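The same site in two structures of sulfoquinovosidase from Escherichia coli, which hydrolyses sulfoquinovosyl diacylglycerides, and simple sulfoquinovosides such as sulfoquinovosyl glycerol, to release sulfoquinovose: PDB 5AEE (chain A, 1.85 Å), residues 302-307 and 333-338, and PDB 5AED (chain B, 1.91 Å), residues 302-307 and 333-338. One frame, after least-squares fit of the local backbone (RMSD 0.23 Å); residues are numbered along the deposited sequences.

Structure 1 (5AEE); sequences VMWNWK and YINPYV. It carries 1 engineered substitution outside these segments. With NSQ (4-nitrophenyl alpha-D-6-sulfoquinovoside), chain C.
Asn335 holds ND2 over the Trp304 ring, 3.2 Å from Trp304 CE2, with amide and ring planes 79° apart. The contact lies in the family 31 TIM-barrel domain, where the loop after strand 300-302 packs on the end of barrel strand 329-334. ND2 also donates to Tyr333 OH, which lies in the amide plane and is hydrogen-bonded to the nucleophile Asp405. Asn335 OD1 accepts from Tyr337 N, an Asx turn. Trp306 NE1 donates to Tyr337 O at 3.0 Å. Ile334 CG1 lies over the five-membered ring of Trp306, a CH-pi contact. Tyr337 CD2 is 3.8 Å from Trp304 CZ3; with chi2 at -43°, Tyr337 OH is hydrogen-bonded to Gly407 N and Tyr409 N. Sulfonate O13 of NSQ accepts from Val302 N (2.8 Å) and, almost straight, from Trp304 NE1 (3.0 Å).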
loop_
_atom_site.group_PDB
_atom_site.type_symbol
_atom_site.label_atom_id
_atom_site.label_comp_id
_atom_site.label_asym_id
_atom_site.label_seq_id
_atom_site.Cartn_x
_atom_site.Cartn_y
_atom_site.Cartn_z
ATOM N N VAL A 302 -5.187 13.458 16.013
ATOM C CA VAL A 302 -6.176 12.724 16.797
ATOM C C VAL A 302 -5.526 12.555 18.156
ATOM O O VAL A 302 -4.287 12.485 18.242
ATOM C CB VAL A 302 -6.446 11.373 16.145
ATOM C CG1 VAL A 302 -7.387 10.535 17.003
ATOM C CG2 VAL A 302 -7.062 11.589 14.761
ATOM N N MET A 303 -6.333 12.492 19.183
ATOM C CA MET A 303 -5.841 12.094 20.537
ATOM C C MET A 303 -5.716 10.597 20.545
ATOM O O MET A 303 -6.732 9.852 20.492
ATOM C CB MET A 303 -6.817 12.526 21.624
ATOM C CG MET A 303 -6.419 12.077 23.032
ATOM S SD MET A 303 -4.707 12.552 23.445
ATOM C CE MET A 303 -4.974 14.326 23.298
ATOM N N TRP A 304 -4.503 10.107 20.636
ATOM C CA TRP A 304 -4.282 8.619 20.536
ATOM C C TRP A 304 -4.570 7.772 21.760
ATOM O O TRP A 304 -3.724 7.038 22.325
ATOM C CB TRP A 304 -2.889 8.301 19.992
ATOM C CG TRP A 304 -2.545 8.819 18.672
ATOM C CD1 TRP A 304 -3.281 9.619 17.823
ATOM C CD2 TRP A 304 -1.306 8.622 18.023
ATOM N NE1 TRP A 304 -2.571 9.881 16.681
ATOM C CE2 TRP A 304 -1.365 9.283 16.774
ATOM C CE3 TRP A 304 -0.178 7.907 18.348
ATOM C CZ2 TRP A 304 -0.326 9.300 15.894
ATOM C CZ3 TRP A 304 0.868 7.910 17.445
ATOM C CH2 TRP A 304 0.771 8.574 16.226
ATOM N N ASN A 305 -5.848 7.755 22.120
ATOM C CA ASN A 305 -6.347 6.943 23.169
ATOM C C ASN A 305 -7.716 6.524 22.706
ATOM O O ASN A 305 -8.629 7.361 22.574
ATOM C CB ASN A 305 -6.428 7.742 24.475
ATOM C CG ASN A 305 -6.686 6.849 25.652
ATOM O OD1 ASN A 305 -5.843 6.019 26.041
ATOM N ND2 ASN A 305 -7.896 6.936 26.173
ATOM N N TRP A 306 -7.849 5.229 22.496
ATOM C CA TRP A 306 -8.847 4.662 21.621
ATOM C C TRP A 306 -10.107 4.377 22.377
ATOM O O TRP A 306 -10.510 3.259 22.518
ATOM C CB TRP A 306 -8.326 3.423 20.961
ATOM C CG TRP A 306 -6.926 3.713 20.382
ATOM C CD1 TRP A 306 -5.809 2.994 20.644
ATOM C CD2 TRP A 306 -6.538 4.760 19.510
ATOM N NE1 TRP A 306 -4.739 3.511 19.988
ATOM C CE2 TRP A 306 -5.165 4.596 19.261
ATOM C CE3 TRP A 306 -7.213 5.804 18.870
ATOM C CZ2 TRP A 306 -4.455 5.464 18.487
ATOM C CZ3 TRP A 306 -6.490 6.659 18.062
ATOM C CH2 TRP A 306 -5.152 6.491 17.869
ATOM N N LYS A 307 -10.782 5.469 22.719
ATOM C CA LYS A 307 -12.045 5.409 23.419
ATOM C C LYS A 307 -12.836 6.614 22.967
ATOM O O LYS A 307 -12.312 7.693 22.827
ATOM C CB LYS A 307 -11.698 5.505 24.915
ATOM C CG LYS A 307 -12.841 5.327 25.867
ATOM C CD LYS A 307 -12.337 5.635 27.289
ATOM C CE LYS A 307 -13.343 6.441 28.120
ATOM N NZ LYS A 307 -14.631 5.740 28.409
ATOM N N TYR A 333 -11.012 5.842 13.947
ATOM C CA TYR A 333 -9.561 5.906 13.704
ATOM C C TYR A 333 -8.888 5.147 14.878
ATOM O O TYR A 333 -9.227 5.332 16.073
ATOM C CB TYR A 333 -9.084 7.356 13.665
ATOM C CG TYR A 333 -7.565 7.460 13.484
ATOM C CD1 TYR A 333 -6.707 7.344 14.592
ATOM C CD2 TYR A 333 -6.997 7.616 12.279
ATOM C CE1 TYR A 333 -5.334 7.394 14.428
ATOM C CE2 TYR A 333 -5.569 7.678 12.112
ATOM C CZ TYR A 333 -4.776 7.527 13.198
ATOM O OH TYR A 333 -3.394 7.582 13.129
ATOM N N ILE A 334 -7.909 4.328 14.550
ATOM C CA ILE A 334 -7.085 3.647 15.603
ATOM C C ILE A 334 -5.739 3.390 14.955
ATOM O O ILE A 334 -5.672 3.225 13.737
ATOM C CB ILE A 334 -7.746 2.348 16.097
ATOM C CG1 ILE A 334 -6.980 1.709 17.269
ATOM C CG2 ILE A 334 -7.993 1.393 14.942
ATOM C CD1 ILE A 334 -7.817 0.758 18.120
ATOM N N ASN A 335 -4.689 3.496 15.750
ATOM C CA ASN A 335 -3.399 2.981 15.372
ATOM C C ASN A 335 -2.866 2.064 16.488
ATOM O O ASN A 335 -3.466 1.973 17.516
ATOM C CB ASN A 335 -2.500 4.093 14.886
ATOM C CG ASN A 335 -2.032 5.028 15.965
ATOM O OD1 ASN A 335 -1.519 4.637 17.005
ATOM N ND2 ASN A 335 -2.214 6.349 15.700
ATOM N N PRO A 336 -1.718 1.421 16.296
ATOM C CA PRO A 336 -1.323 0.482 17.309
ATOM C C PRO A 336 -0.335 1.083 18.367
ATOM O O PRO A 336 0.457 0.357 18.991
ATOM C CB PRO A 336 -0.657 -0.621 16.497
ATOM C CG PRO A 336 0.002 0.106 15.406
ATOM C CD PRO A 336 -0.781 1.426 15.182
ATOM N N TYR A 337 -0.394 2.386 18.515
ATOM C CA TYR A 337 0.348 3.107 19.490
ATOM C C TYR A 337 -0.622 3.689 20.462
ATOM O O TYR A 337 -1.801 3.766 20.156
ATOM C CB TYR A 337 1.247 4.145 18.809
ATOM C CG TYR A 337 1.940 3.632 17.573
ATOM C CD1 TYR A 337 2.518 2.350 17.530
ATOM C CD2 TYR A 337 1.969 4.398 16.386
ATOM C CE1 TYR A 337 3.155 1.874 16.359
ATOM C CE2 TYR A 337 2.629 3.939 15.241
ATOM C CZ TYR A 337 3.183 2.643 15.201
ATOM O OH TYR A 337 3.826 2.128 14.036
ATOM N N VAL A 338 -0.142 4.006 21.677
ATOM C CA VAL A 338 -1.006 4.637 22.696
ATOM C C VAL A 338 -0.353 5.855 23.390
ATOM O O VAL A 338 0.773 5.725 23.942
ATOM C CB VAL A 338 -1.474 3.604 23.711
ATOM C CG1 VAL A 338 -2.501 2.697 23.061
ATOM C CG2 VAL A 338 -0.288 2.748 24.238
HETATM O O12 NSQ C . -1.508 11.112 13.275
HETATM S S10 NSQ C . -2.839 11.765 13.266
HETATM O O13 NSQ C . -3.674 11.637 14.481
HETATM O O11 NSQ C . -2.645 13.149 12.835
HETATM C C6 NSQ C . -3.823 11.004 12.077
HETATM C C5 NSQ C . -3.308 11.055 10.646
HETATM O O5 NSQ C . -2.235 10.060 10.621
HETATM C C1 NSQ C . -1.712 9.714 9.374
HETATM C C2 NSQ C . -2.827 9.343 8.373
HETATM O O2 NSQ C . -2.183 8.995 7.178
HETATM C C3 NSQ C . -3.801 10.496 8.270
HETATM O O3 NSQ C . -4.842 10.245 7.351
HETATM C C4 NSQ C . -4.421 10.801 9.614
HETATM O O4 NSQ C . -5.279 11.974 9.474
HETATM O O1 NSQ C . -1.002 10.880 8.959
HETATM C C25 NSQ C . 0.175 11.112 9.552
HETATM C C26 NSQ C . 1.205 10.164 9.438
HETATM C C27 NSQ C . 2.370 10.394 10.108
HETATM C C28 NSQ C . 2.544 11.578 10.816
HETATM N N32 NSQ C . 3.745 11.747 11.532
HETATM O O33 NSQ C . 3.776 12.597 12.469
HETATM O O34 NSQ C . 4.710 10.922 11.366
HETATM C C29 NSQ C . 1.494 12.485 10.924
HETATM C C30 NSQ C . 0.293 12.255 10.278
#

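Structure 2 (5AED); sequences VMWNWK and YINPYV.
The amide of Asn335 is set almost perpendicular to the Trp304 ring, with 82° between the planes. Its ND2 sits over the Trp304 ring, 3.5 Å from Trp304 CE2. The same ND2 donates to Tyr333 OH at 3.2 Å, with the acceptor in the amide plane; Tyr333 OH is also hydrogen-bonded to the nucleophile Asp405. Asn335 OD1 accepts from Tyr337 N at 3.0 Å and closes an Asx turn. Trp306 NE1 donates to Tyr337 O, also at 3.0 Å. Ile334 CG1 lies over the five-membered ring of Trp306 in a CH-pi contact, 3.5 Å from Trp306 CG. Tyr337 CD2 is 3.7 Å from Trp304 CZ3. With chi2 at -87°, Tyr337 OH is hydrogen-bonded to Tyr409 O. Val302 and Trp304 belong to the substrate-binding site.

Structure 1 against structure 2
The hydrogen bonds from Val302(A) N and Trp304(A) NE1 to sulfonate O13 of NSQ exist in structure 1 alone. Structure 2 has no ligand or ion modelled at that place. These protein bonds are found in both: Trp306(A) NE1 to Tyr337(A) O and Trp306(B) NE1 to Tyr337(B) O, Asn335(A) ND2 to Tyr333(A) OH and Asn335(B) ND2 to Tyr333(B) OH, and the Asx turns of Asn335(A) and Asn335(B). The side chains of Trp304(A) and Tyr333(A), which touch NSQ, keep their place in Trp304(B) and Tyr333(B). So do Trp306(A), Ile334(A), Asn335(A) and Val338(A) and their counterparts. The kept places of Trp304(A) and Tyr333(A) are consistent with a pocket wall largely formed before binding. Structure 1 also carries the engineered Asn472(A) in place of Asp472(B), the probable proton donor, so the ligand is not the one difference between the two crystals. The clear local change is at Tyr337(A) and Tyr337(B). Their rings differ by about 44° about the last bond, and the OH atoms stand 2.0 Å apart after superposition. CD2 stays against the tryptophan, 3.8 Å from CZ3 between Tyr337(A) and Trp304(A) and 3.7 Å between Tyr337(B) and Trp304(B), while the places of CD1, CE1, CZ and OH of Tyr337(A) are left in Tyr337(B).

Structure 2 (5AED)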
loop_
_atom_site.group_PDB
_atom_site.type_symbol
_atom_site.label_atom_id
_atom_site.label_comp_id
_atom_site.label_asym_id
_atom_site.label_seq_id
_atom_site.Cartn_x
_atom_site.Cartn_y
_atom_site.Cartn_z
ATOM N N VAL B 302 -5.099 14.143 16.260
ATOM C CA VAL B 302 -6.020 13.233 16.876
ATOM C C VAL B 302 -5.388 12.855 18.204
ATOM O O VAL B 302 -4.166 12.735 18.324
ATOM C CB VAL B 302 -6.290 12.004 15.952
ATOM C CG1 VAL B 302 -6.825 10.807 16.732
ATOM C CG2 VAL B 302 -7.265 12.402 14.831
ATOM N N MET B 303 -6.244 12.672 19.204
ATOM C CA MET B 303 -5.830 12.142 20.479
ATOM C C MET B 303 -5.715 10.627 20.434
ATOM O O MET B 303 -6.737 9.939 20.253
ATOM C CB MET B 303 -6.851 12.527 21.582
ATOM C CG MET B 303 -6.443 12.042 22.968
ATOM S SD MET B 303 -4.839 12.656 23.543
ATOM C CE MET B 303 -5.105 14.422 23.744
ATOM N N TRP B 304 -4.499 10.117 20.695
ATOM C CA TRP B 304 -4.178 8.689 20.515
ATOM C C TRP B 304 -4.567 7.822 21.712
ATOM O O TRP B 304 -3.710 7.161 22.339
ATOM C CB TRP B 304 -2.701 8.445 20.096
ATOM C CG TRP B 304 -2.341 8.971 18.720
ATOM C CD1 TRP B 304 -3.090 9.779 17.925
ATOM C CD2 TRP B 304 -1.128 8.726 18.001
ATOM N NE1 TRP B 304 -2.426 10.064 16.767
ATOM C CE2 TRP B 304 -1.211 9.437 16.789
ATOM C CE3 TRP B 304 0.023 7.986 18.273
ATOM C CZ2 TRP B 304 -0.177 9.447 15.843
ATOM C CZ3 TRP B 304 1.054 7.985 17.328
ATOM C CH2 TRP B 304 0.951 8.726 16.135
ATOM N N ASN B 305 -5.893 7.775 21.973
ATOM C CA ASN B 305 -6.446 6.931 23.049
ATOM C C ASN B 305 -7.820 6.459 22.609
ATOM O O ASN B 305 -8.690 7.262 22.328
ATOM C CB ASN B 305 -6.477 7.709 24.372
ATOM C CG ASN B 305 -6.599 6.807 25.557
ATOM O OD1 ASN B 305 -5.686 6.070 25.904
ATOM N ND2 ASN B 305 -7.758 6.830 26.163
ATOM N N TRP B 306 -7.960 5.153 22.432
ATOM C CA TRP B 306 -8.966 4.641 21.516
ATOM C C TRP B 306 -10.268 4.365 22.313
ATOM O O TRP B 306 -10.613 3.225 22.637
ATOM C CB TRP B 306 -8.421 3.429 20.753
ATOM C CG TRP B 306 -6.981 3.674 20.309
ATOM C CD1 TRP B 306 -5.891 2.936 20.646
ATOM C CD2 TRP B 306 -6.501 4.754 19.506
ATOM N NE1 TRP B 306 -4.746 3.481 20.087
ATOM C CE2 TRP B 306 -5.100 4.605 19.391
ATOM C CE3 TRP B 306 -7.119 5.810 18.832
ATOM C CZ2 TRP B 306 -4.304 5.504 18.647
ATOM C CZ3 TRP B 306 -6.332 6.717 18.132
ATOM C CH2 TRP B 306 -4.938 6.540 18.023
ATOM N N LYS B 307 -10.952 5.465 22.613
ATOM C CA LYS B 307 -12.129 5.501 23.489
ATOM C C LYS B 307 -12.900 6.734 23.076
ATOM O O LYS B 307 -12.313 7.803 22.898
ATOM C CB LYS B 307 -11.705 5.603 24.964
ATOM C CG LYS B 307 -12.557 4.799 25.941
ATOM C CD LYS B 307 -11.877 4.709 27.322
ATOM C CE LYS B 307 -10.750 3.652 27.425
ATOM N NZ LYS B 307 -9.688 3.981 28.432
ATOM N N TYR B 333 -11.184 5.506 14.033
ATOM C CA TYR B 333 -9.741 5.621 13.795
ATOM C C TYR B 333 -9.022 4.960 14.946
ATOM O O TYR B 333 -9.338 5.209 16.092
ATOM C CB TYR B 333 -9.298 7.076 13.707
ATOM C CG TYR B 333 -7.782 7.198 13.478
ATOM C CD1 TYR B 333 -6.906 7.133 14.537
ATOM C CD2 TYR B 333 -7.226 7.326 12.179
ATOM C CE1 TYR B 333 -5.537 7.227 14.353
ATOM C CE2 TYR B 333 -5.847 7.399 11.985
ATOM C CZ TYR B 333 -5.004 7.328 13.063
ATOM O OH TYR B 333 -3.642 7.385 12.922
ATOM N N ILE B 334 -8.057 4.114 14.649
ATOM C CA ILE B 334 -7.160 3.530 15.666
ATOM C C ILE B 334 -5.777 3.287 15.018
ATOM O O ILE B 334 -5.658 3.125 13.799
ATOM C CB ILE B 334 -7.735 2.216 16.254
ATOM C CG1 ILE B 334 -6.882 1.700 17.392
ATOM C CG2 ILE B 334 -7.927 1.099 15.216
ATOM C CD1 ILE B 334 -7.582 0.627 18.247
ATOM N N ASN B 335 -4.742 3.252 15.828
ATOM C CA ASN B 335 -3.423 2.885 15.343
ATOM C C ASN B 335 -2.766 2.120 16.514
ATOM O O ASN B 335 -3.350 2.048 17.605
ATOM C CB ASN B 335 -2.664 4.107 14.791
ATOM C CG ASN B 335 -2.116 5.020 15.857
ATOM O OD1 ASN B 335 -1.545 4.575 16.845
ATOM N ND2 ASN B 335 -2.185 6.316 15.594
ATOM N N PRO B 336 -1.632 1.467 16.273
ATOM C CA PRO B 336 -1.128 0.500 17.241
ATOM C C PRO B 336 -0.136 1.115 18.237
ATOM O O PRO B 336 0.681 0.383 18.831
ATOM C CB PRO B 336 -0.434 -0.504 16.341
ATOM C CG PRO B 336 0.194 0.385 15.294
ATOM C CD PRO B 336 -0.708 1.599 15.143
ATOM N N TYR B 337 -0.179 2.437 18.390
ATOM C CA TYR B 337 0.473 3.089 19.512
ATOM C C TYR B 337 -0.580 3.590 20.522
ATOM O O TYR B 337 -1.734 3.741 20.180
ATOM C CB TYR B 337 1.275 4.289 19.045
ATOM C CG TYR B 337 2.236 4.063 17.898
ATOM C CD1 TYR B 337 3.558 3.608 18.120
ATOM C CD2 TYR B 337 1.860 4.398 16.594
ATOM C CE1 TYR B 337 4.457 3.449 17.069
ATOM C CE2 TYR B 337 2.757 4.263 15.530
ATOM C CZ TYR B 337 4.047 3.786 15.758
ATOM O OH TYR B 337 4.884 3.672 14.651
ATOM N N VAL B 338 -0.163 3.879 21.747
ATOM C CA VAL B 338 -1.059 4.477 22.778
ATOM C C VAL B 338 -0.342 5.652 23.432
ATOM O O VAL B 338 0.788 5.495 23.942
ATOM C CB VAL B 338 -1.512 3.454 23.830
ATOM C CG1 VAL B 338 -2.581 2.549 23.246
ATOM C CG2 VAL B 338 -0.345 2.638 24.360
#